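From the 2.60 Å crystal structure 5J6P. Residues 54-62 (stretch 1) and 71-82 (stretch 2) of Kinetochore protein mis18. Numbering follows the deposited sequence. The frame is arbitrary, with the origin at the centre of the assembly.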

ATOM      1  N   GLY A  54     -22.467  13.744 -22.616  1.00 85.42           N
ATOM      2  CA  GLY A  54     -23.859  13.363 -22.354  1.00 87.37           C
ATOM      3  C   GLY A  54     -24.218  11.877 -22.255  1.00 84.47           C
ATOM      4  O   GLY A  54     -25.356  11.539 -21.925  1.00 84.73           O
ATOM      5  N   LEU A  55     -23.263  10.974 -22.467  1.00 83.07           N
ATOM      6  CA  LEU A  55     -23.598   9.594 -22.814  1.00 85.59           C
ATOM      7  C   LEU A  55     -23.772   8.615 -21.646  1.00 90.41           C
ATOM      8  O   LEU A  55     -24.643   7.721 -21.710  1.00 81.32           O
ATOM      9  N   CYS A  56     -22.951   8.743 -20.600  1.00 82.99           N
ATOM     10  CA  CYS A  56     -23.051   7.819 -19.466  1.00 84.34           C
ATOM     11  C   CYS A  56     -23.498   8.516 -18.214  1.00 77.32           C
ATOM     12  O   CYS A  56     -23.517   9.748 -18.150  1.00 84.81           O
ATOM     13  N   VAL A  57     -23.856   7.708 -17.230  1.00 73.10           N
ATOM     14  CA  VAL A  57     -24.212   8.207 -15.908  1.00 81.96           C
ATOM     15  C   VAL A  57     -23.377   7.532 -14.795  1.00 78.37           C
ATOM     16  O   VAL A  57     -23.372   6.301 -14.628  1.00 76.03           O
ATOM     17  N   TYR A  58     -22.711   8.375 -14.011  1.00 80.34           N
ATOM     18  CA  TYR A  58     -21.860   7.930 -12.927  1.00 78.57           C
ATOM     19  C   TYR A  58     -22.136   8.664 -11.639  1.00 78.69           C
ATOM     20  O   TYR A  58     -22.572   9.813 -11.621  1.00 83.68           O
ATOM     21  N   SER A  59     -21.865   7.966 -10.556  1.00 82.74           N
ATOM     22  CA  SER A  59     -21.805   8.542  -9.229  1.00 80.47           C
ATOM     23  C   SER A  59     -20.328   8.654  -8.835  1.00 75.17           C
ATOM     24  O   SER A  59     -19.530   7.771  -9.152  1.00 76.07           O
ATOM     25  N   GLU A  60     -19.968   9.744  -8.165  1.00 76.61           N
ATOM     26  CA  GLU A  60     -18.607   9.954  -7.680  1.00 70.21           C
ATOM     27  C   GLU A  60     -18.158   8.959  -6.594  1.00 69.25           C
ATOM     28  O   GLU A  60     -18.970   8.578  -5.763  1.00 66.37           O
ATOM     29  N   LEU A  61     -16.880   8.526  -6.651  1.00 70.49           N
ATOM     30  CA  LEU A  61     -16.236   7.714  -5.594  1.00 71.37           C
ATOM     31  C   LEU A  61     -15.296   8.548  -4.727  1.00 69.59           C
ATOM     32  O   LEU A  61     -14.376   9.208  -5.263  1.00 63.04           O
ATOM     33  N   SER A  62     -15.486   8.452  -3.403  1.00 77.08           N
ATOM     34  CA  SER A  62     -14.680   9.170  -2.381  1.00 71.20           C
ATOM     35  C   SER A  62     -13.859   8.222  -1.471  1.00 67.22           C
ATOM     36  O   SER A  62     -14.347   7.139  -1.175  1.00 65.00           O
ATOM     37  N   GLY A  71     -12.566   8.914  -7.995  1.00 83.80           N
ATOM     38  CA  GLY A  71     -13.065   8.088  -9.087  1.00 85.53           C
ATOM     39  C   GLY A  71     -14.548   8.222  -9.325  1.00 73.99           C
ATOM     40  O   GLY A  71     -15.149   9.271  -9.035  1.00 78.15           O
ATOM     41  N   LYS A  72     -15.122   7.145  -9.848  1.00 72.82           N
ATOM     42  CA  LYS A  72     -16.549   7.075 -10.153  1.00 74.35           C
ATOM     43  C   LYS A  72     -17.027   5.690 -10.463  1.00 73.25           C
ATOM     44  O   LYS A  72     -16.247   4.817 -10.847  1.00 79.33           O
ATOM     45  N   VAL A  73     -18.324   5.493 -10.290  1.00 75.70           N
ATOM     46  CA  VAL A  73     -18.975   4.277 -10.751  1.00 80.69           C
ATOM     47  C   VAL A  73     -19.931   4.663 -11.836  1.00 82.81           C
ATOM     48  O   VAL A  73     -20.927   5.344 -11.559  1.00 88.54           O
ATOM     49  N   TYR A  74     -19.665   4.208 -13.056  1.00 83.45           N
ATOM     50  CA  TYR A  74     -20.653   4.363 -14.132  1.00 75.55           C
ATOM     51  C   TYR A  74     -21.829   3.415 -13.887  1.00 77.56           C
ATOM     52  O   TYR A  74     -21.647   2.198 -13.842  1.00 69.97           O
ATOM     53  N   ASN A  75     -23.012   4.003 -13.668  1.00 76.11           N
ATOM     54  CA  ASN A  75     -24.243   3.259 -13.376  1.00 83.05           C
ATOM     55  C   ASN A  75     -25.004   2.896 -14.656  1.00 80.81           C
ATOM     56  O   ASN A  75     -25.654   1.835 -14.704  1.00 80.51           O
ATOM     57  N   SER A  76     -24.921   3.784 -15.662  1.00 74.67           N
ATOM     58  CA  SER A  76     -25.597   3.626 -16.937  1.00 80.75           C
ATOM     59  C   SER A  76     -24.664   3.915 -18.049  1.00 81.00           C
ATOM     60  O   SER A  76     -24.070   4.986 -18.109  1.00 82.48           O
ATOM     61  N   THR A  77     -24.602   2.966 -18.970  1.00 91.62           N
ATOM     62  CA  THR A  77     -23.729   3.045 -20.122  1.00 90.24           C
ATOM     63  C   THR A  77     -24.449   2.586 -21.392  1.00 88.97           C
ATOM     64  O   THR A  77     -25.536   1.942 -21.315  1.00 80.05           O
ATOM     65  N   PRO A  78     -23.846   2.912 -22.560  1.00 88.37           N
ATOM     66  CA  PRO A  78     -24.125   2.263 -23.830  1.00 88.22           C
ATOM     67  C   PRO A  78     -23.650   0.816 -23.791  1.00 91.97           C
ATOM     68  O   PRO A  78     -23.259   0.349 -22.732  1.00 98.44           O
ATOM     69  N   ILE A  79     -23.728   0.103 -24.914  1.00 94.96           N
ATOM     70  CA  ILE A  79     -23.211  -1.291 -25.000  1.00102.09           C
ATOM     71  C   ILE A  79     -21.740  -1.374 -24.800  1.00 96.74           C
ATOM     72  O   ILE A  79     -21.264  -2.291 -24.124  1.00 90.54           O
ATOM     73  N   TYR A  80     -21.034  -0.432 -25.419  1.00 78.29           N
ATOM     74  CA  TYR A  80     -19.605  -0.569 -25.576  1.00 87.98           C
ATOM     75  C   TYR A  80     -18.866  -0.389 -24.231  1.00 94.82           C
ATOM     76  O   TYR A  80     -17.921  -1.137 -23.908  1.00 92.59           O
ATOM     77  N   LEU A  81     -19.374   0.526 -23.410  1.00 88.95           N
ATOM     78  CA  LEU A  81     -18.879   0.716 -22.047  1.00 83.89           C
ATOM     79  C   LEU A  81     -19.498  -0.200 -20.978  1.00 86.70           C
ATOM     80  O   LEU A  81     -19.347   0.095 -19.788  1.00 92.83           O
ATOM     81  N   ASP A  82     -20.134  -1.319 -21.359  1.00 84.01           N
ATOM     82  CA  ASP A  82     -20.675  -2.264 -20.353  1.00 80.86           C
ATOM     83  C   ASP A  82     -19.612  -2.910 -19.466  1.00 80.85           C
ATOM     84  O   ASP A  82     -19.970  -3.476 -18.432  1.00 78.63           O
TER

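Side-chain packing between residues 54-62 and 71-82 of mis18, two antiparallel strands, broken in register by a beta bulge, and the loops that flank them. Backbone hydrogen bonds pair Val57 with Ser76, Ser59 with Val73 and Leu61 with Gly71, and the register slips by one between Val57 and Tyr58, at a beta bulge. There Val57 O accepts from both Asn75 N (2.5 Å) and Ser76 N (3.1 Å). The side chain of Asn75 leaves its CA sideways, but chi1 m (-42°) and chi2 -79° bring its amide back to the first strand, where ND2 makes weak hydrogen bonds to Val57 O (3.2 Å) and Ser59 OG (3.5 Å). Tyr58, Glu60, Lys72 and Tyr74 share one face of the sheet. Tyr58 is p (chi1 71°, chi2 85°), a setting that presents one ring face to Lys72. The lysine, with chi1 off-well at 27°, chi2 t and chi3 and chi4 both p, brings Lys72 CE over that face, 3.2 Å from Tyr58 CE1, with Lys72 NZ farther out, 4.7 Å from the centroid of the Tyr58 ring and still over the face, a cation-pi contact. Tyr74, m (-68°), receives Tyr58 CB over its own ring face, with Tyr58 CB 3.8 Å from Tyr74 CD2; the two rings meet obliquely, planes at 59°. Cys56 CB continues this cluster, 3.6 Å from Tyr74 CD2, while chi1 m (-35°) directs its sulfur to the loop, SG reaching Leu81 CD1 (3.4 Å) and Pro78 CD (4.0 Å). On the other face, Leu61 (m, t) sets CD2 3.9 Å from CG2 of Val73 (t), and its CD1 lies beside Gly71, where a CB would sit tightly at 3.4 Å from Leu61 CD1. Beyond the strands, Leu55 (chi1 off-well at -102°, chi2 t) splays its methyls, CD2 to Pro78 CG (4.0 Å) and CD1 to Tyr80 OH (3.4 Å).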

ATOM      1  CB  LEU A  55     -22.591   9.035 -23.824  1.00 94.76           C
ATOM      2  CG  LEU A  55     -23.111   9.011 -25.268  1.00112.58           C
ATOM      3  CD1 LEU A  55     -21.965   8.692 -26.232  1.00106.40           C
ATOM      4  CD2 LEU A  55     -24.277   8.013 -25.408  1.00121.64           C
ATOM      5  CB  CYS A  56     -21.723   7.141 -19.219  1.00 86.08           C
ATOM      6  SG  CYS A  56     -20.843   6.817 -20.739  1.00 89.24           S
ATOM      7  CB  VAL A  57     -25.730   8.081 -15.674  1.00 80.41           C
ATOM      8  CG1 VAL A  57     -26.119   8.307 -14.216  1.00 82.82           C
ATOM      9  CG2 VAL A  57     -26.461   9.047 -16.595  1.00 85.87           C
ATOM     10  CB  TYR A  58     -20.416   8.132 -13.299  1.00 76.63           C
ATOM     11  CG  TYR A  58     -19.984   9.580 -13.340  1.00 76.26           C
ATOM     12  CD1 TYR A  58     -19.569  10.231 -12.183  1.00 82.48           C
ATOM     13  CD2 TYR A  58     -19.936  10.278 -14.528  1.00 75.56           C
ATOM     14  CE1 TYR A  58     -19.146  11.536 -12.212  1.00 79.79           C
ATOM     15  CE2 TYR A  58     -19.510  11.591 -14.565  1.00 78.01           C
ATOM     16  CZ  TYR A  58     -19.124  12.210 -13.398  1.00 77.50           C
ATOM     17  OH  TYR A  58     -18.699  13.506 -13.401  1.00 78.87           O
ATOM     18  CB  SER A  59     -22.572   7.659  -8.265  1.00 80.92           C
ATOM     19  OG  SER A  59     -23.960   7.811  -8.496  1.00 89.88           O
ATOM     20  CB  GLU A  60     -18.501  11.348  -7.143  1.00 73.31           C
ATOM     21  CG  GLU A  60     -18.433  12.386  -8.245  1.00 78.40           C
ATOM     22  CD  GLU A  60     -18.208  13.781  -7.702  1.00 80.23           C
ATOM     23  OE1 GLU A  60     -18.767  14.079  -6.610  1.00 84.80           O
ATOM     24  OE2 GLU A  60     -17.477  14.557  -8.368  1.00 79.48           O
ATOM     25  CB  LEU A  61     -15.364   6.630  -6.186  1.00 84.33           C
ATOM     26  CG  LEU A  61     -15.898   5.299  -6.645  1.00 89.13           C
ATOM     27  CD1 LEU A  61     -14.716   4.449  -7.108  1.00 87.23           C
ATOM     28  CD2 LEU A  61     -16.655   4.647  -5.505  1.00 87.00           C
ATOM     29  CB  SER A  62     -15.631   9.969  -1.518  1.00 72.29           C
ATOM     30  OG  SER A  62     -16.304  10.972  -2.273  1.00 72.58           O
ATOM     31  CB  LYS A  72     -16.889   7.968 -11.340  1.00 71.47           C
ATOM     32  CG  LYS A  72     -15.748   8.187 -12.287  1.00 72.47           C
ATOM     33  CD  LYS A  72     -16.190   9.041 -13.441  1.00 81.72           C
ATOM     34  CE  LYS A  72     -16.200  10.517 -13.120  1.00 77.70           C
ATOM     35  NZ  LYS A  72     -14.883  11.105 -13.445  1.00 81.77           N
ATOM     36  CB  VAL A  73     -19.797   3.623  -9.646  1.00 80.11           C
ATOM     37  CG1 VAL A  73     -20.470   2.363 -10.177  1.00 71.59           C
ATOM     38  CG2 VAL A  73     -18.901   3.296  -8.460  1.00 85.41           C
ATOM     39  CB  TYR A  74     -20.020   4.148 -15.484  1.00 71.96           C
ATOM     40  CG  TYR A  74     -19.063   5.266 -15.797  1.00 71.28           C
ATOM     41  CD1 TYR A  74     -17.766   5.249 -15.353  1.00 76.28           C
ATOM     42  CD2 TYR A  74     -19.481   6.375 -16.482  1.00 76.76           C
ATOM     43  CE1 TYR A  74     -16.899   6.287 -15.654  1.00 76.49           C
ATOM     44  CE2 TYR A  74     -18.634   7.431 -16.747  1.00 69.97           C
ATOM     45  CZ  TYR A  74     -17.348   7.378 -16.340  1.00 67.07           C
ATOM     46  OH  TYR A  74     -16.499   8.423 -16.597  1.00 72.02           O
ATOM     47  CB  ASN A  75     -25.180   4.069 -12.467  1.00 89.66           C
ATOM     48  CG  ASN A  75     -24.450   4.775 -11.339  1.00 92.15           C
ATOM     49  OD1 ASN A  75     -24.100   4.170 -10.326  1.00 92.12           O
ATOM     50  ND2 ASN A  75     -24.229   6.061 -11.507  1.00 91.44           N
ATOM     51  CB  SER A  76     -26.780   4.585 -17.095  1.00 83.91           C
ATOM     52  OG  SER A  76     -27.736   4.343 -16.093  1.00 93.04           O
ATOM     53  CB  THR A  77     -22.497   2.141 -19.904  1.00 93.90           C
ATOM     54  OG1 THR A  77     -22.904   0.860 -19.382  1.00 96.89           O
ATOM     55  CG2 THR A  77     -21.569   2.781 -18.924  1.00 93.76           C
ATOM     56  CB  PRO A  78     -23.206   3.019 -24.793  1.00 87.89           C
ATOM     57  CG  PRO A  78     -23.150   4.391 -24.247  1.00 82.67           C
ATOM     58  CD  PRO A  78     -23.038   4.133 -22.772  1.00 90.88           C
ATOM     59  CB  ILE A  79     -23.464  -2.073 -26.344  1.00104.85           C
ATOM     60  CG1 ILE A  79     -23.397  -1.154 -27.596  1.00116.07           C
ATOM     61  CG2 ILE A  79     -24.686  -2.998 -26.261  1.00 83.26           C
ATOM     62  CD1 ILE A  79     -24.689  -0.440 -27.980  1.00131.83           C
ATOM     63  CB  TYR A  80     -19.060   0.289 -26.734  1.00 85.41           C
ATOM     64  CG  TYR A  80     -19.466   1.748 -26.814  1.00 88.22           C
ATOM     65  CD1 TYR A  80     -20.683   2.146 -27.395  1.00 91.73           C
ATOM     66  CD2 TYR A  80     -18.605   2.748 -26.374  1.00 97.31           C
ATOM     67  CE1 TYR A  80     -21.033   3.495 -27.481  1.00 88.88           C
ATOM     68  CE2 TYR A  80     -18.946   4.095 -26.465  1.00 90.81           C
ATOM     69  CZ  TYR A  80     -20.152   4.468 -27.012  1.00 89.44           C
ATOM     70  OH  TYR A  80     -20.466   5.810 -27.091  1.00102.92           O
ATOM     71  CB  LEU A  81     -19.046   2.185 -21.633  1.00 80.94           C
ATOM     72  CG  LEU A  81     -18.225   3.188 -22.460  1.00 90.48           C
ATOM     73  CD1 LEU A  81     -18.595   4.627 -22.100  1.00 87.24           C
ATOM     74  CD2 LEU A  81     -16.731   2.954 -22.296  1.00 87.60           C
ATOM     75  CB  ASP A  82     -21.521  -3.365 -20.986  1.00 86.29           C
ATOM     76  CG  ASP A  82     -22.961  -2.964 -21.172  1.00 95.94           C
ATOM     77  OD1 ASP A  82     -23.191  -1.838 -21.625  1.00105.39           O
ATOM     78  OD2 ASP A  82     -23.868  -3.774 -20.863  1.00 99.04           O
TER